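Local structure of metazoan TIR-STING fusion (Crassostrea gigas, 6WT6) at residues L89-A94 with P135-L140; K238-L243 with G270-F275. The protein is a fusion of a TIR domain with a STING ligand-binding domain, a pairing of two modules known from innate immune signalling. All coordinates share one frame; numbering follows the deposited sequence.

Contact 1 of 2, residues L89-A94 with P135-L140; sequences LVISPA and PPLRPL
Leu89 and Ile91 of strand 84-91, in the parallel sheet of the TIR domain, meet Leu137 of the loop that follows strand 120-124. Leu137 is the one residue of 135-140 that reaches the strand, and it touches both partners with its two methyl groups. CD1 of Leu137 lies 3.6 Å from CD1 of Ile91. These two side chains extend toward each other and meet tip to tip. CD2 of Leu137 lies 4.1 Å from CD1 of Leu89, and this pair crosses obliquely. The backbones stay well apart, with 10.2 Å between the CA atoms of Leu89 and Leu137. The gap is therefore bridged by side chains alone, and no hydrogen bond links the two segments.

The torsions explain the reach. In Leu137 CG is anti to the carbonyl carbon (chi1 -60°), and an extended chi2 of 180° carries CD1 outward to Ile91. Ile91 answers with CG1 anti to its own carbonyl carbon and CD1 extended beyond it (chi2 -176°). All three residues are buried. Met105 of helix 104-108 packs on all three, and Leu120 touches Leu89 and Leu137, so the contact is part of a larger apolar layer.

The strand end is held separately. The backbones of Leu89 and Ile91 are hydrogen-bonded to strand 120-124 and the residue after it, and that of Val90 to Ser36. Ser92 then takes the N-cap position, its OG hydrogen-bonded to Ser95 N and also to Asp42 OD2. On the loop side, Pro135, Arg138 and Pro139 pack against the second subunit. Hydrophobic packing of this kind, from a central parallel strand to a covering loop, belongs to the flavodoxin-like alpha/beta core of TIR domains.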
loop_
_atom_site.group_PDB
_atom_site.type_symbol
_atom_site.label_atom_id
_atom_site.label_comp_id
_atom_site.label_asym_id
_atom_site.label_seq_id
_atom_site.Cartn_x
_atom_site.Cartn_y
_atom_site.Cartn_z
ATOM N N LEU A 89 8.861 20.103 11.816
ATOM C CA LEU A 89 8.576 19.311 13.007
ATOM C C LEU A 89 9.363 19.873 14.184
ATOM O O LEU A 89 10.596 19.930 14.138
ATOM C CB LEU A 89 8.933 17.840 12.788
ATOM C CG LEU A 89 8.186 17.053 11.709
ATOM C CD1 LEU A 89 8.717 15.627 11.644
ATOM C CD2 LEU A 89 6.688 17.054 11.967
ATOM N N VAL A 90 8.653 20.284 15.234
ATOM C CA VAL A 90 9.273 20.784 16.457
ATOM C C VAL A 90 9.370 19.605 17.422
ATOM O O VAL A 90 8.406 19.270 18.113
ATOM C CB VAL A 90 8.485 21.947 17.061
ATOM C CG1 VAL A 90 9.218 22.510 18.269
ATOM C CG2 VAL A 90 8.248 23.028 16.017
ATOM N N ILE A 91 10.542 18.982 17.475
ATOM C CA ILE A 91 10.748 17.736 18.203
ATOM C C ILE A 91 11.607 18.036 19.424
ATOM O O ILE A 91 12.807 18.315 19.303
ATOM C CB ILE A 91 11.393 16.665 17.317
ATOM C CG1 ILE A 91 10.483 16.350 16.128
ATOM C CG2 ILE A 91 11.685 15.414 18.130
ATOM C CD1 ILE A 91 10.998 15.242 15.242
ATOM N N SER A 92 10.993 17.961 20.604
ATOM C CA SER A 92 11.653 18.208 21.880
ATOM C C SER A 92 11.628 16.932 22.715
ATOM O O SER A 92 11.062 15.923 22.274
ATOM C CB SER A 92 10.962 19.359 22.614
ATOM O OG SER A 92 9.646 19.000 23.003
ATOM N N PRO A 93 12.238 16.913 23.908
ATOM C CA PRO A 93 12.029 15.754 24.790
ATOM C C PRO A 93 10.573 15.547 25.164
ATOM O O PRO A 93 10.122 14.401 25.266
ATOM C CB PRO A 93 12.897 16.086 26.014
ATOM C CG PRO A 93 13.171 17.553 25.918
ATOM C CD PRO A 93 13.266 17.817 24.453
ATOM N N ALA A 94 9.820 16.630 25.362
ATOM C CA ALA A 94 8.408 16.507 25.703
ATOM C C ALA A 94 7.556 16.147 24.494
ATOM O O ALA A 94 6.490 15.538 24.651
ATOM C CB ALA A 94 7.901 17.803 26.335
ATOM N N PRO A 135 12.761 5.527 13.594
ATOM C CA PRO A 135 13.508 5.093 12.399
ATOM C C PRO A 135 13.274 5.982 11.185
ATOM O O PRO A 135 14.243 6.321 10.489
ATOM C CB PRO A 135 12.990 3.665 12.165
ATOM C CG PRO A 135 12.630 3.185 13.540
ATOM C CD PRO A 135 12.112 4.393 14.284
ATOM N N PRO A 136 12.029 6.384 10.869
ATOM C CA PRO A 136 11.842 7.179 9.638
ATOM C C PRO A 136 12.560 8.519 9.647
ATOM O O PRO A 136 13.008 8.978 8.589
ATOM C CB PRO A 136 10.319 7.361 9.558
ATOM C CG PRO A 136 9.759 6.247 10.365
ATOM C CD PRO A 136 10.724 6.070 11.489
ATOM N N LEU A 137 12.697 9.159 10.808
ATOM C CA LEU A 137 13.290 10.491 10.867
ATOM C C LEU A 137 14.810 10.469 10.911
ATOM O O LEU A 137 15.438 11.479 10.572
ATOM C CB LEU A 137 12.764 11.249 12.082
ATOM C CG LEU A 137 11.252 11.446 12.122
ATOM C CD1 LEU A 137 10.855 12.202 13.382
ATOM C CD2 LEU A 137 10.785 12.175 10.868
ATOM N N ARG A 138 15.413 9.352 11.316
ATOM C CA ARG A 138 16.860 9.331 11.526
ATOM C C ARG A 138 17.663 9.671 10.274
ATOM O O ARG A 138 18.542 10.545 10.357
ATOM C CB ARG A 138 17.281 7.973 12.098
ATOM C CG ARG A 138 16.660 7.634 13.443
ATOM C CD ARG A 138 17.145 6.276 13.943
ATOM N NE ARG A 138 16.226 5.674 14.906
ATOM C CZ ARG A 138 16.357 4.446 15.399
ATOM N NH1 ARG A 138 17.374 3.686 15.018
ATOM N NH2 ARG A 138 15.472 3.977 16.269
ATOM N N PRO A 139 17.431 9.050 9.099
ATOM C CA PRO A 139 18.331 9.304 7.966
ATOM C C PRO A 139 17.965 10.536 7.154
ATOM O O PRO A 139 18.344 10.639 5.983
ATOM C CB PRO A 139 18.182 8.031 7.127
ATOM C CG PRO A 139 16.757 7.651 7.333
ATOM C CD PRO A 139 16.414 8.034 8.756
ATOM N N LEU A 140 17.243 11.478 7.756
ATOM C CA LEU A 140 16.711 12.627 7.034
ATOM C C LEU A 140 17.603 13.860 7.109
ATOM O O LEU A 140 17.264 14.880 6.499
ATOM C CB LEU A 140 15.315 12.981 7.556
ATOM C CG LEU A 140 14.224 11.918 7.424
ATOM C CD1 LEU A 140 12.875 12.484 7.834
ATOM C CD2 LEU A 140 14.169 11.366 6.007
#

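Contact 2 of 2, residues K238-L243 with G270-F275; sequences KHRGHL and GEDYFF
Apolar contact between Arg240 and Phe274 makes up most of this meeting of strands 238-243 and 272-279. The aliphatic part of the arginine does the touching. Its CG lies 3.7 Å from CE2 of Phe274, and CD2 is the next nearest ring atom. CD of Arg240 follows at 4.1 Å from Phe274 CE2. The two side chains cross at about a right angle, and the guanidinium and ring planes are 48° apart, so the two groups do not lie flat on each other. A bend at chi2 (-62°) turns the arginine chain as it passes the ring. Phe274 also touches Ala208 in a loop.

Charge adds a looser term. Arg240 NH2 and Asp272 OD2 are 4.4 Å apart, too far for a salt bridge. The carboxylate oxygen sits off the plane of the guanidinium, where none of its N-H groups is aimed. The attraction is probably modest and without direction. The other carboxylate oxygen, Asp272 OD1, is hydrogen-bonded to Thr266 OG1. Lys238 CB covers one face of the guanidinium near its margin, 3.7 Å above the plane.

Backbone hydrogen bonds do not join the two segments directly. Strand 260-266 runs between them and is antiparallel to both. It is hydrogen-bonded to Lys238, Arg240, Gly241 and Leu243 on one side and to Tyr273 on the other. Arg240 and Asp272 both touch its Ser264. This is a cross-strand contact over an intervening strand, at the edge of the mixed sheet in the STING ligand-binding domain.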
loop_
_atom_site.group_PDB
_atom_site.type_symbol
_atom_site.label_atom_id
_atom_site.label_comp_id
_atom_site.label_asym_id
_atom_site.label_seq_id
_atom_site.Cartn_x
_atom_site.Cartn_y
_atom_site.Cartn_z
ATOM N N LYS A 238 -10.337 -22.810 -23.127
ATOM C CA LYS A 238 -11.750 -22.713 -23.474
ATOM C C LYS A 238 -12.589 -22.332 -22.263
ATOM O O LYS A 238 -12.462 -22.940 -21.194
ATOM C CB LYS A 238 -12.260 -24.034 -24.056
ATOM C CG LYS A 238 -11.547 -24.486 -25.318
ATOM C CD LYS A 238 -12.246 -25.693 -25.922
ATOM C CE LYS A 238 -11.498 -26.241 -27.132
ATOM N NZ LYS A 238 -12.264 -27.334 -27.802
ATOM N N HIS A 239 -13.459 -21.338 -22.441
ATOM C CA HIS A 239 -14.452 -21.011 -21.428
ATOM C C HIS A 239 -15.387 -22.195 -21.210
ATOM O O HIS A 239 -15.902 -22.776 -22.169
ATOM C CB HIS A 239 -15.253 -19.780 -21.856
ATOM C CG HIS A 239 -14.750 -18.492 -21.284
ATOM N ND1 HIS A 239 -13.802 -17.713 -21.913
ATOM C CD2 HIS A 239 -15.074 -17.841 -20.142
ATOM C CE1 HIS A 239 -13.561 -16.640 -21.180
ATOM N NE2 HIS A 239 -14.318 -16.695 -20.098
ATOM N N ARG A 240 -15.614 -22.550 -19.939
ATOM C CA ARG A 240 -16.443 -23.701 -19.596
ATOM C C ARG A 240 -17.534 -23.350 -18.592
ATOM O O ARG A 240 -18.073 -24.246 -17.934
ATOM C CB ARG A 240 -15.590 -24.844 -19.041
ATOM C CG ARG A 240 -14.589 -25.425 -20.022
ATOM C CD ARG A 240 -15.264 -26.034 -21.246
ATOM N NE ARG A 240 -14.305 -26.764 -22.075
ATOM C CZ ARG A 240 -14.598 -27.352 -23.231
ATOM N NH1 ARG A 240 -15.829 -27.301 -23.717
ATOM N NH2 ARG A 240 -13.654 -27.992 -23.906
ATOM N N GLY A 241 -17.873 -22.076 -18.450
ATOM C CA GLY A 241 -18.866 -21.690 -17.473
ATOM C C GLY A 241 -18.264 -20.940 -16.305
ATOM O O GLY A 241 -17.224 -20.287 -16.444
ATOM N N HIS A 242 -18.904 -21.037 -15.141
ATOM C CA HIS A 242 -18.472 -20.258 -13.989
ATOM C C HIS A 242 -18.967 -20.904 -12.704
ATOM O O HIS A 242 -19.774 -21.837 -12.718
ATOM C CB HIS A 242 -18.960 -18.811 -14.101
ATOM C CG HIS A 242 -20.388 -18.692 -14.532
ATOM N ND1 HIS A 242 -21.441 -19.097 -13.739
ATOM C CD2 HIS A 242 -20.939 -18.214 -15.673
ATOM C CE1 HIS A 242 -22.579 -18.871 -14.371
ATOM N NE2 HIS A 242 -22.302 -18.335 -15.546
ATOM N N LEU A 243 -18.447 -20.389 -11.578
ATOM C CA LEU A 243 -18.844 -20.738 -10.220
ATOM C C LEU A 243 -19.799 -19.688 -9.684
ATOM O O LEU A 243 -19.522 -18.487 -9.825
ATOM C CB LEU A 243 -17.627 -20.827 -9.303
ATOM C CG LEU A 243 -16.605 -21.948 -9.489
ATOM C CD1 LEU A 243 -15.443 -21.737 -8.533
ATOM C CD2 LEU A 243 -17.244 -23.305 -9.264
ATOM N N GLY A 270 -4.251 -35.316 -24.880
ATOM C CA GLY A 270 -5.620 -34.967 -25.179
ATOM C C GLY A 270 -6.535 -34.902 -23.976
ATOM O O GLY A 270 -7.727 -34.607 -24.142
ATOM N N GLU A 271 -6.024 -35.173 -22.777
ATOM C CA GLU A 271 -6.835 -35.082 -21.569
ATOM C C GLU A 271 -7.142 -33.628 -21.243
ATOM O O GLU A 271 -6.235 -32.798 -21.129
ATOM C CB GLU A 271 -6.111 -35.734 -20.395
ATOM C CG GLU A 271 -5.843 -37.204 -20.588
ATOM C CD GLU A 271 -7.090 -38.042 -20.434
ATOM O OE1 GLU A 271 -7.914 -37.741 -19.540
ATOM O OE2 GLU A 271 -7.247 -39.002 -21.214
ATOM N N ASP A 272 -8.426 -33.320 -21.087
ATOM C CA ASP A 272 -8.847 -31.983 -20.688
ATOM C C ASP A 272 -8.719 -31.838 -19.180
ATOM O O ASP A 272 -9.141 -32.721 -18.423
ATOM C CB ASP A 272 -10.289 -31.702 -21.120
ATOM C CG ASP A 272 -10.446 -31.658 -22.627
ATOM O OD1 ASP A 272 -9.419 -31.556 -23.319
ATOM O OD2 ASP A 272 -11.593 -31.781 -23.117
ATOM N N TYR A 273 -8.137 -30.721 -18.751
ATOM C CA TYR A 273 -8.020 -30.373 -17.345
ATOM C C TYR A 273 -8.756 -29.066 -17.104
ATOM O O TYR A 273 -8.619 -28.119 -17.887
ATOM C CB TYR A 273 -6.552 -30.258 -16.932
ATOM C CG TYR A 273 -5.896 -31.596 -16.689
ATOM C CD1 TYR A 273 -5.368 -32.336 -17.741
ATOM C CD2 TYR A 273 -5.823 -32.133 -15.409
ATOM C CE1 TYR A 273 -4.772 -33.569 -17.522
ATOM C CE2 TYR A 273 -5.231 -33.363 -15.179
ATOM C CZ TYR A 273 -4.706 -34.077 -16.240
ATOM O OH TYR A 273 -4.115 -35.301 -16.015
ATOM N N PHE A 274 -9.540 -29.026 -16.031
ATOM C CA PHE A 274 -10.390 -27.891 -15.714
ATOM C C PHE A 274 -9.829 -27.115 -14.529
ATOM O O PHE A 274 -9.209 -27.681 -13.623
ATOM C CB PHE A 274 -11.819 -28.348 -15.395
ATOM C CG PHE A 274 -12.552 -28.940 -16.568
ATOM C CD1 PHE A 274 -12.391 -30.275 -16.899
ATOM C CD2 PHE A 274 -13.419 -28.166 -17.325
ATOM C CE1 PHE A 274 -13.070 -30.830 -17.972
ATOM C CE2 PHE A 274 -14.105 -28.716 -18.401
ATOM C CZ PHE A 274 -13.927 -30.050 -18.723
ATOM N N PHE A 275 -10.059 -25.805 -14.537
ATOM C CA PHE A 275 -9.587 -24.981 -13.437
ATOM C C PHE A 275 -10.417 -23.710 -13.358
ATOM O O PHE A 275 -10.864 -23.178 -14.380
ATOM C CB PHE A 275 -8.100 -24.635 -13.597
ATOM C CG PHE A 275 -7.785 -23.812 -14.823
ATOM C CD1 PHE A 275 -7.642 -24.410 -16.070
ATOM C CD2 PHE A 275 -7.610 -22.440 -14.725
ATOM C CE1 PHE A 275 -7.343 -23.652 -17.192
ATOM C CE2 PHE A 275 -7.307 -21.677 -15.844
ATOM C CZ PHE A 275 -7.173 -22.285 -17.078
#

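How the contacts relate
The two contacts lie in different modules of the fusion and do not touch. Their centres are 58 Å apart, and the nearest atoms are about 42 Å apart. They sit on opposite sides of the chain's centre and follow each other in sequence: contact 1 closes in the TIR domain before contact 2 opens in the STING domain. Contact 1 is buried and apolar, whereas contact 2 lies at the surface and is partly charged. Contact 1 is near the subunit interface, while no other chain of the assembly touches the segments of contact 2.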